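PDB 4OO3: hypothetical protein from Parabacteroides merdae, which is probably an oxidoreductase that binds a nicotinamide dinucleotide through a Rossmann-fold domain, its substrate being unknown. Local coordinates for residues Ala248-Thr253 against Met436-Thr441; Tyr285-Ile290 against Ser302-Tyr307. One frame throughout, in Å; residues are numbered along the deposited sequence.

Contact 1: residues Ala248-Thr253 against Met436-Thr441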
ATOM      1  N   ALA A 248      15.895   6.383  11.826  1.00 37.16           N
ATOM      2  CA  ALA A 248      14.462   6.567  11.716  1.00 35.94           C
ATOM      3  C   ALA A 248      14.005   7.793  12.483  1.00 36.60           C
ATOM      4  O   ALA A 248      14.517   8.081  13.565  1.00 39.24           O
ATOM      5  CB  ALA A 248      13.735   5.324  12.214  1.00 37.56           C
ATOM      6  N   ASN A 249      13.044   8.514  11.912  1.00 35.37           N
ATOM      7  CA  ASN A 249      12.456   9.678  12.558  1.00 36.43           C
ATOM      8  C   ASN A 249      10.945   9.677  12.422  1.00 36.83           C
ATOM      9  O   ASN A 249      10.396   9.104  11.477  1.00 37.61           O
ATOM     10  CB  ASN A 249      13.028  10.964  11.969  1.00 36.96           C
ATOM     11  CG  ASN A 249      14.524  11.077  12.179  1.00 37.88           C
ATOM     12  OD1 ASN A 249      14.982  11.455  13.257  1.00 41.01           O
ATOM     13  ND2 ASN A 249      15.291  10.738  11.162  1.00 35.73           N
ATOM     14  N   ARG A 250      10.287  10.306  13.391  1.00 35.59           N
ATOM     15  CA  ARG A 250       8.849  10.491  13.381  1.00 35.34           C
ATOM     16  C   ARG A 250       8.547  11.910  13.837  1.00 37.19           C
ATOM     17  O   ARG A 250       9.213  12.438  14.724  1.00 38.36           O
ATOM     18  CB  ARG A 250       8.172   9.475  14.300  1.00 36.33           C
ATOM     19  CG  ARG A 250       8.691   9.466  15.732  1.00 38.25           C
ATOM     20  CD  ARG A 250       8.142   8.275  16.503  1.00 39.13           C
ATOM     21  NE  ARG A 250       6.785   8.513  16.994  1.00 39.46           N
ATOM     22  CZ  ARG A 250       6.492   9.136  18.136  1.00 41.01           C
ATOM     23  NH1 ARG A 250       7.444   9.617  18.921  1.00 40.55           N
ATOM     24  NH2 ARG A 250       5.228   9.300  18.489  1.00 43.52           N
ATOM     25  N   TRP A 251       7.562  12.540  13.214  1.00 36.06           N
ATOM     26  CA  TRP A 251       7.198  13.897  13.589  1.00 36.35           C
ATOM     27  C   TRP A 251       5.737  14.162  13.276  1.00 36.29           C
ATOM     28  O   TRP A 251       5.060  13.328  12.664  1.00 33.21           O
ATOM     29  CB  TRP A 251       8.127  14.933  12.932  1.00 36.42           C
ATOM     30  CG  TRP A 251       8.071  15.023  11.433  1.00 36.61           C
ATOM     31  CD1 TRP A 251       7.354  15.923  10.683  1.00 36.48           C
ATOM     32  CD2 TRP A 251       8.782  14.203  10.499  1.00 35.00           C
ATOM     33  NE1 TRP A 251       7.570  15.700   9.346  1.00 36.15           N
ATOM     34  CE2 TRP A 251       8.445  14.653   9.206  1.00 34.85           C
ATOM     35  CE3 TRP A 251       9.678  13.133  10.631  1.00 33.78           C
ATOM     36  CZ2 TRP A 251       8.966  14.060   8.051  1.00 33.60           C
ATOM     37  CZ3 TRP A 251      10.192  12.551   9.491  1.00 33.12           C
ATOM     38  CH2 TRP A 251       9.834  13.012   8.214  1.00 32.66           C
ATOM     39  N   THR A 252       5.257  15.320  13.715  1.00 37.95           N
ATOM     40  CA  THR A 252       3.832  15.585  13.747  1.00 39.91           C
ATOM     41  C   THR A 252       3.356  16.544  12.665  1.00 40.49           C
ATOM     42  O   THR A 252       4.138  17.303  12.095  1.00 41.24           O
ATOM     43  CB  THR A 252       3.409  16.159  15.112  1.00 41.67           C
ATOM     44  OG1 THR A 252       4.100  17.386  15.357  1.00 43.69           O
ATOM     45  CG2 THR A 252       3.708  15.166  16.226  1.00 42.43           C
ATOM     46  N   THR A 253       2.059  16.468  12.382  1.00 40.47           N
ATOM     47  CA  THR A 253       1.363  17.469  11.599  1.00 39.67           C
ATOM     48  C   THR A 253       0.318  18.080  12.528  1.00 40.78           C
ATOM     49  O   THR A 253      -0.452  17.356  13.159  1.00 43.79           O
ATOM     50  CB  THR A 253       0.695  16.850  10.355  1.00 37.41           C
ATOM     51  OG1 THR A 253       1.700  16.276   9.510  1.00 37.47           O
ATOM     52  CG2 THR A 253      -0.083  17.898   9.569  1.00 36.73           C
HETATM   53  N   MSE A 436      12.963   2.435  16.811  1.00 41.97           N
HETATM   54  CA  MSE A 436      14.172   3.255  16.685  1.00 40.72           C
HETATM   55  C   MSE A 436      13.807   4.715  16.754  1.00 41.70           C
HETATM   56  O   MSE A 436      14.429   5.480  17.491  1.00 43.51           O
HETATM   57  CB  MSE A 436      14.864   2.932  15.357  1.00 39.64           C
HETATM   58  CG  MSE A 436      15.996   3.907  15.041  1.00 39.42           C
HETATM   59 SE   MSE A 436      17.124   3.152  13.617  0.75 37.35          SE
HETATM   60  CE  MSE A 436      18.049   1.823  14.737  1.00 37.22           C
ATOM     61  N   ALA A 437      12.783   5.111  16.001  1.00 39.88           N
ATOM     62  CA  ALA A 437      12.317   6.496  15.995  1.00 40.97           C
ATOM     63  C   ALA A 437      11.885   6.950  17.384  1.00 43.01           C
ATOM     64  O   ALA A 437      12.121   8.090  17.766  1.00 45.83           O
ATOM     65  CB  ALA A 437      11.173   6.664  15.008  1.00 39.85           C
ATOM     66  N   LYS A 438      11.265   6.047  18.135  1.00 45.10           N
ATOM     67  CA  LYS A 438      10.780   6.352  19.482  1.00 48.07           C
ATOM     68  C   LYS A 438      11.867   6.346  20.550  1.00 49.41           C
ATOM     69  O   LYS A 438      11.659   6.876  21.635  1.00 50.08           O
ATOM     70  CB  LYS A 438       9.666   5.376  19.888  1.00 47.36           C
ATOM     71  CG  LYS A 438       8.322   5.711  19.267  1.00 46.67           C
ATOM     72  CD  LYS A 438       7.192   4.942  19.920  1.00 47.27           C
ATOM     73  CE  LYS A 438       5.853   5.560  19.558  1.00 48.12           C
ATOM     74  NZ  LYS A 438       4.729   4.822  20.193  1.00 49.77           N
ATOM     75  N   ALA A 439      13.009   5.731  20.252  1.00 52.14           N
ATOM     76  CA  ALA A 439      14.131   5.665  21.191  1.00 52.24           C
ATOM     77  C   ALA A 439      14.969   6.953  21.197  1.00 55.35           C
ATOM     78  O   ALA A 439      15.778   7.163  22.097  1.00 57.10           O
ATOM     79  CB  ALA A 439      15.006   4.461  20.874  1.00 51.23           C
ATOM     80  N   LYS A 440      14.776   7.805  20.193  1.00 57.32           N
ATOM     81  CA  LYS A 440      15.434   9.112  20.149  1.00 64.16           C
ATOM     82  C   LYS A 440      14.781  10.149  21.067  1.00 71.89           C
ATOM     83  O   LYS A 440      15.415  11.143  21.413  1.00 76.00           O
ATOM     84  CB  LYS A 440      15.404   9.671  18.731  1.00 62.40           C
ATOM     85  CG  LYS A 440      16.191   8.881  17.708  1.00 57.22           C
ATOM     86  CD  LYS A 440      16.277   9.679  16.425  1.00 53.14           C
ATOM     87  CE  LYS A 440      17.179   9.015  15.413  1.00 52.60           C
ATOM     88  NZ  LYS A 440      17.291   9.847  14.188  1.00 52.45           N
ATOM     89  N   THR A 441      13.520   9.923  21.438  1.00 81.92           N
ATOM     90  CA  THR A 441      12.709  10.929  22.143  1.00 89.80           C
ATOM     91  C   THR A 441      13.291  11.287  23.521  1.00 94.25           C
ATOM     92  O   THR A 441      13.073  10.591  24.517  1.00 92.73           O
ATOM     93  CB  THR A 441      11.229  10.475  22.290  1.00 88.12           C
ATOM     94  OG1 THR A 441      10.861   9.627  21.196  1.00 87.34           O
ATOM     95  CG2 THR A 441      10.287  11.676  22.319  1.00 84.41           C
TER
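Arg250 lays its side chain across Ala437 and Lys438 near the end of helix 419-439. CB and CG pass over the methyl of Ala437. CD lies 3.7 Å from Ala437 CB and 3.8 Å from Lys438 CG, the nearest approach of the side chain. A bend about CG-CD (chi3 -81°) turns NE toward Lys438 CG; beyond it Lys438 CE lies over one face of the guanidinium, 3.8 Å from the plane and nearer the group's margin than its middle. At the tip, NH2 is next to Lys438 CE and NH1 near Lys438 CG, with Thr441 OG1 loosely at the edge. Glu214 forms a salt bridge with NE and a long, weak ion pair with Lys438 NZ; this carboxylate would offset the repulsion between the two cations. This is a helix end laid against an outermost strand, 243-255, of the mixed sheet in the C-terminal domain. Ala248 faces the helix too, its CB 3.9 Å from CG of selenomethionine Met436 and 4.0 Å from Ala437 CB. Beyond the apolar patch, the extended chain of Lys440 brings NZ 3.0 Å from Asn249 OD1, above the amide plane by 39°, and into a weak bond with Ala248 O. Asp247 supplies the salt bridge to the same ammonium.

Contact 2: residues Tyr285-Ile290 against Ser302-Tyr307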
ATOM      1  N   TYR A 285       1.251  12.118  14.817  1.00 34.10           N
ATOM      2  CA  TYR A 285       2.513  11.549  14.322  1.00 33.77           C
ATOM      3  C   TYR A 285       2.294  10.748  13.040  1.00 32.19           C
ATOM      4  O   TYR A 285       2.560   9.545  12.985  1.00 31.71           O
ATOM      5  CB  TYR A 285       3.190  10.682  15.390  1.00 34.54           C
ATOM      6  CG  TYR A 285       4.029  11.449  16.389  1.00 36.48           C
ATOM      7  CD1 TYR A 285       3.470  11.947  17.570  1.00 38.24           C
ATOM      8  CD2 TYR A 285       5.388  11.668  16.161  1.00 37.19           C
ATOM      9  CE1 TYR A 285       4.239  12.641  18.489  1.00 38.97           C
ATOM     10  CE2 TYR A 285       6.166  12.362  17.076  1.00 38.08           C
ATOM     11  CZ  TYR A 285       5.585  12.846  18.236  1.00 39.52           C
ATOM     12  OH  TYR A 285       6.349  13.535  19.142  1.00 40.83           O
ATOM     13  N   CYS A 286       1.826  11.447  12.009  1.00 32.84           N
ATOM     14  CA  CYS A 286       1.533  10.864  10.701  1.00 33.37           C
ATOM     15  C   CYS A 286       2.681  11.065   9.704  1.00 33.64           C
ATOM     16  O   CYS A 286       2.501  10.873   8.513  1.00 34.54           O
ATOM     17  CB  CYS A 286       0.237  11.472  10.132  1.00 32.88           C
ATOM     18  SG  CYS A 286       0.193  13.283  10.081  1.00 34.49           S
ATOM     19  N   ASN A 287       3.857  11.451  10.188  1.00 34.47           N
ATOM     20  CA  ASN A 287       5.021  11.632   9.329  1.00 34.43           C
ATOM     21  C   ASN A 287       6.163  10.778   9.842  1.00 35.49           C
ATOM     22  O   ASN A 287       6.294  10.576  11.044  1.00 37.42           O
ATOM     23  CB  ASN A 287       5.461  13.093   9.316  1.00 36.01           C
ATOM     24  CG  ASN A 287       4.322  14.045   9.051  1.00 36.31           C
ATOM     25  OD1 ASN A 287       3.875  14.193   7.921  1.00 38.25           O
ATOM     26  ND2 ASN A 287       3.852  14.706  10.092  1.00 37.07           N
ATOM     27  N   GLY A 288       6.978  10.260   8.935  1.00 34.36           N
ATOM     28  CA  GLY A 288       8.175   9.543   9.340  1.00 35.29           C
ATOM     29  C   GLY A 288       9.065   9.185   8.169  1.00 34.48           C
ATOM     30  O   GLY A 288       8.644   9.270   7.018  1.00 34.63           O
ATOM     31  N   ASP A 289      10.305   8.806   8.464  1.00 32.87           N
ATOM     32  CA  ASP A 289      11.191   8.266   7.449  1.00 32.84           C
ATOM     33  C   ASP A 289      12.075   7.164   8.010  1.00 32.17           C
ATOM     34  O   ASP A 289      12.212   7.019   9.220  1.00 32.20           O
ATOM     35  CB  ASP A 289      12.017   9.365   6.763  1.00 36.79           C
ATOM     36  CG  ASP A 289      12.901  10.149   7.717  1.00 40.65           C
ATOM     37  OD1 ASP A 289      13.199   9.675   8.830  1.00 45.10           O
ATOM     38  OD2 ASP A 289      13.323  11.254   7.327  1.00 44.21           O
ATOM     39  N   ILE A 290      12.641   6.364   7.112  1.00 32.14           N
ATOM     40  CA  ILE A 290      13.464   5.223   7.498  1.00 31.83           C
ATOM     41  C   ILE A 290      14.665   5.148   6.576  1.00 32.25           C
ATOM     42  O   ILE A 290      14.513   5.239   5.353  1.00 32.64           O
ATOM     43  CB  ILE A 290      12.705   3.878   7.379  1.00 31.51           C
ATOM     44  CG1 ILE A 290      11.250   4.023   7.846  1.00 30.40           C
ATOM     45  CG2 ILE A 290      13.448   2.781   8.147  1.00 31.99           C
ATOM     46  CD1 ILE A 290      10.414   2.763   7.710  1.00 29.10           C
ATOM     47  N   SER A 302      10.383   7.787   2.958  1.00 29.57           N
ATOM     48  CA  SER A 302       9.855   8.915   3.697  1.00 31.95           C
ATOM     49  C   SER A 302       8.401   9.220   3.311  1.00 32.79           C
ATOM     50  O   SER A 302       8.018   9.119   2.140  1.00 28.10           O
ATOM     51  CB  SER A 302      10.742  10.134   3.436  1.00 33.63           C
ATOM     52  OG  SER A 302      10.186  11.296   4.005  1.00 37.37           O
ATOM     53  N   VAL A 303       7.604   9.598   4.311  1.00 35.29           N
ATOM     54  CA  VAL A 303       6.197   9.921   4.109  1.00 36.25           C
ATOM     55  C   VAL A 303       5.826  11.151   4.928  1.00 36.70           C
ATOM     56  O   VAL A 303       6.075  11.196   6.127  1.00 37.60           O
ATOM     57  CB  VAL A 303       5.266   8.758   4.517  1.00 37.67           C
ATOM     58  CG1 VAL A 303       3.810   9.165   4.336  1.00 39.63           C
ATOM     59  CG2 VAL A 303       5.566   7.505   3.697  1.00 37.16           C
ATOM     60  N   ILE A 304       5.241  12.141   4.260  1.00 36.10           N
ATOM     61  CA  ILE A 304       4.683  13.309   4.913  1.00 36.17           C
ATOM     62  C   ILE A 304       3.182  13.388   4.609  1.00 35.43           C
ATOM     63  O   ILE A 304       2.757  13.193   3.471  1.00 33.72           O
ATOM     64  CB  ILE A 304       5.390  14.602   4.452  1.00 38.45           C
ATOM     65  CG1 ILE A 304       6.843  14.598   4.950  1.00 39.30           C
ATOM     66  CG2 ILE A 304       4.636  15.834   4.948  1.00 39.35           C
ATOM     67  CD1 ILE A 304       7.684  15.773   4.501  1.00 40.95           C
ATOM     68  N   TRP A 305       2.395  13.665   5.645  1.00 34.08           N
ATOM     69  CA  TRP A 305       0.976  13.930   5.513  1.00 32.00           C
ATOM     70  C   TRP A 305       0.698  15.373   5.910  1.00 34.94           C
ATOM     71  O   TRP A 305       0.752  15.732   7.089  1.00 34.94           O
ATOM     72  CB  TRP A 305       0.166  12.975   6.398  1.00 32.31           C
ATOM     73  CG  TRP A 305      -0.042  11.613   5.784  1.00 29.97           C
ATOM     74  CD1 TRP A 305       0.767  10.524   5.905  1.00 30.27           C
ATOM     75  CD2 TRP A 305      -1.131  11.211   4.952  1.00 30.14           C
ATOM     76  NE1 TRP A 305       0.251   9.464   5.199  1.00 30.93           N
ATOM     77  CE2 TRP A 305      -0.914   9.863   4.600  1.00 30.12           C
ATOM     78  CE3 TRP A 305      -2.267  11.864   4.457  1.00 30.24           C
ATOM     79  CZ2 TRP A 305      -1.796   9.152   3.790  1.00 30.16           C
ATOM     80  CZ3 TRP A 305      -3.139  11.158   3.648  1.00 30.14           C
ATOM     81  CH2 TRP A 305      -2.901   9.815   3.322  1.00 29.45           C
ATOM     82  N   ASN A 306       0.423  16.210   4.922  1.00 35.56           N
ATOM     83  CA  ASN A 306      -0.045  17.553   5.196  1.00 39.52           C
ATOM     84  C   ASN A 306      -1.570  17.564   5.194  1.00 37.79           C
ATOM     85  O   ASN A 306      -2.201  16.571   4.823  1.00 35.65           O
ATOM     86  CB  ASN A 306       0.543  18.544   4.191  1.00 40.21           C
ATOM     87  CG  ASN A 306       2.033  18.750   4.390  1.00 42.70           C
ATOM     88  OD1 ASN A 306       2.520  18.821   5.521  1.00 44.50           O
ATOM     89  ND2 ASN A 306       2.765  18.848   3.291  1.00 43.60           N
ATOM     90  N   TYR A 307      -2.159  18.674   5.626  1.00 40.40           N
ATOM     91  CA  TYR A 307      -3.606  18.756   5.717  1.00 42.07           C
ATOM     92  C   TYR A 307      -4.234  18.776   4.332  1.00 43.38           C
ATOM     93  O   TYR A 307      -5.025  17.904   3.985  1.00 43.08           O
ATOM     94  CB  TYR A 307      -4.076  19.976   6.514  1.00 44.28           C
ATOM     95  CG  TYR A 307      -5.583  20.001   6.587  1.00 47.28           C
ATOM     96  CD1 TYR A 307      -6.266  19.015   7.290  1.00 47.63           C
ATOM     97  CD2 TYR A 307      -6.327  20.956   5.904  1.00 51.81           C
ATOM     98  CE1 TYR A 307      -7.643  18.992   7.338  1.00 50.12           C
ATOM     99  CE2 TYR A 307      -7.710  20.943   5.951  1.00 54.94           C
ATOM    100  CZ  TYR A 307      -8.359  19.956   6.671  1.00 55.10           C
ATOM    101  OH  TYR A 307      -9.729  19.916   6.729  1.00 61.19           O
TER
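Gly288 and Val303 form an antiparallel hydrogen-bonded pair, with Gly288 N to Val303 O at 3.1 Å and Val303 N to Gly288 O at 2.9 Å. Next to it, Asp289 and Ser302 are a non-hydrogen-bonded pair whose CB atoms touch at 3.6 Å. Towards Trp305 a side chain replaces the backbone acceptor: Asn287 OD1 takes the Trp305 N-H at 2.8 Å, the donor tilted 21° from the amide plane, and also lies against Ile304 CA and CG2. Asn287 CG stands anti to the carbonyl carbon (chi1 -50°), from where OD1 reaches across to Trp305 N. At Cys286 the strand turns out of regular pairing; SG packs on Trp305 CB at 3.7 Å, while the backbone O of Cys286 sits at the indole edge, 3.2 Å from Trp305 CD1. In the second shell, Thr253 OG1 and Trp251 O hold Asn287 ND2, fixing which end of the amide faces Trp305. His189 meets the indole with the ring planes at about 30°. The hairpin 282-294 and 297-306 is set in the mixed sheet between strands 243-255 and 183-190, with the Tyr307 side chain packing on Glu259 and Val263 of helix 257-264 and its OH bonded to Gln262.

Overall arrangement
Contacts 1 and 2 lie about 11 Å apart, centre to centre, and share one end of the mixed sheet: helix 419-439, edge strand 243-255 and hairpin 282-306 follow in that order. Both strands of contact 2 fall in the chain between the two segments of contact 1. Thr253 joins them directly, its OG1 lying 2.7 Å from both Asn287 ND2 and Trp305 O, each a probable hydrogen bond. A second link is Arg250, whose NH2 comes 3.2 Å from Tyr285 CG in a cation-pi contact. Both contacts belong to the C-terminal domain; contact 2 is buried, its centre about 15 Å from the centre of the chain, whereas contact 1 is partly buried, its centre about 22 Å from that point.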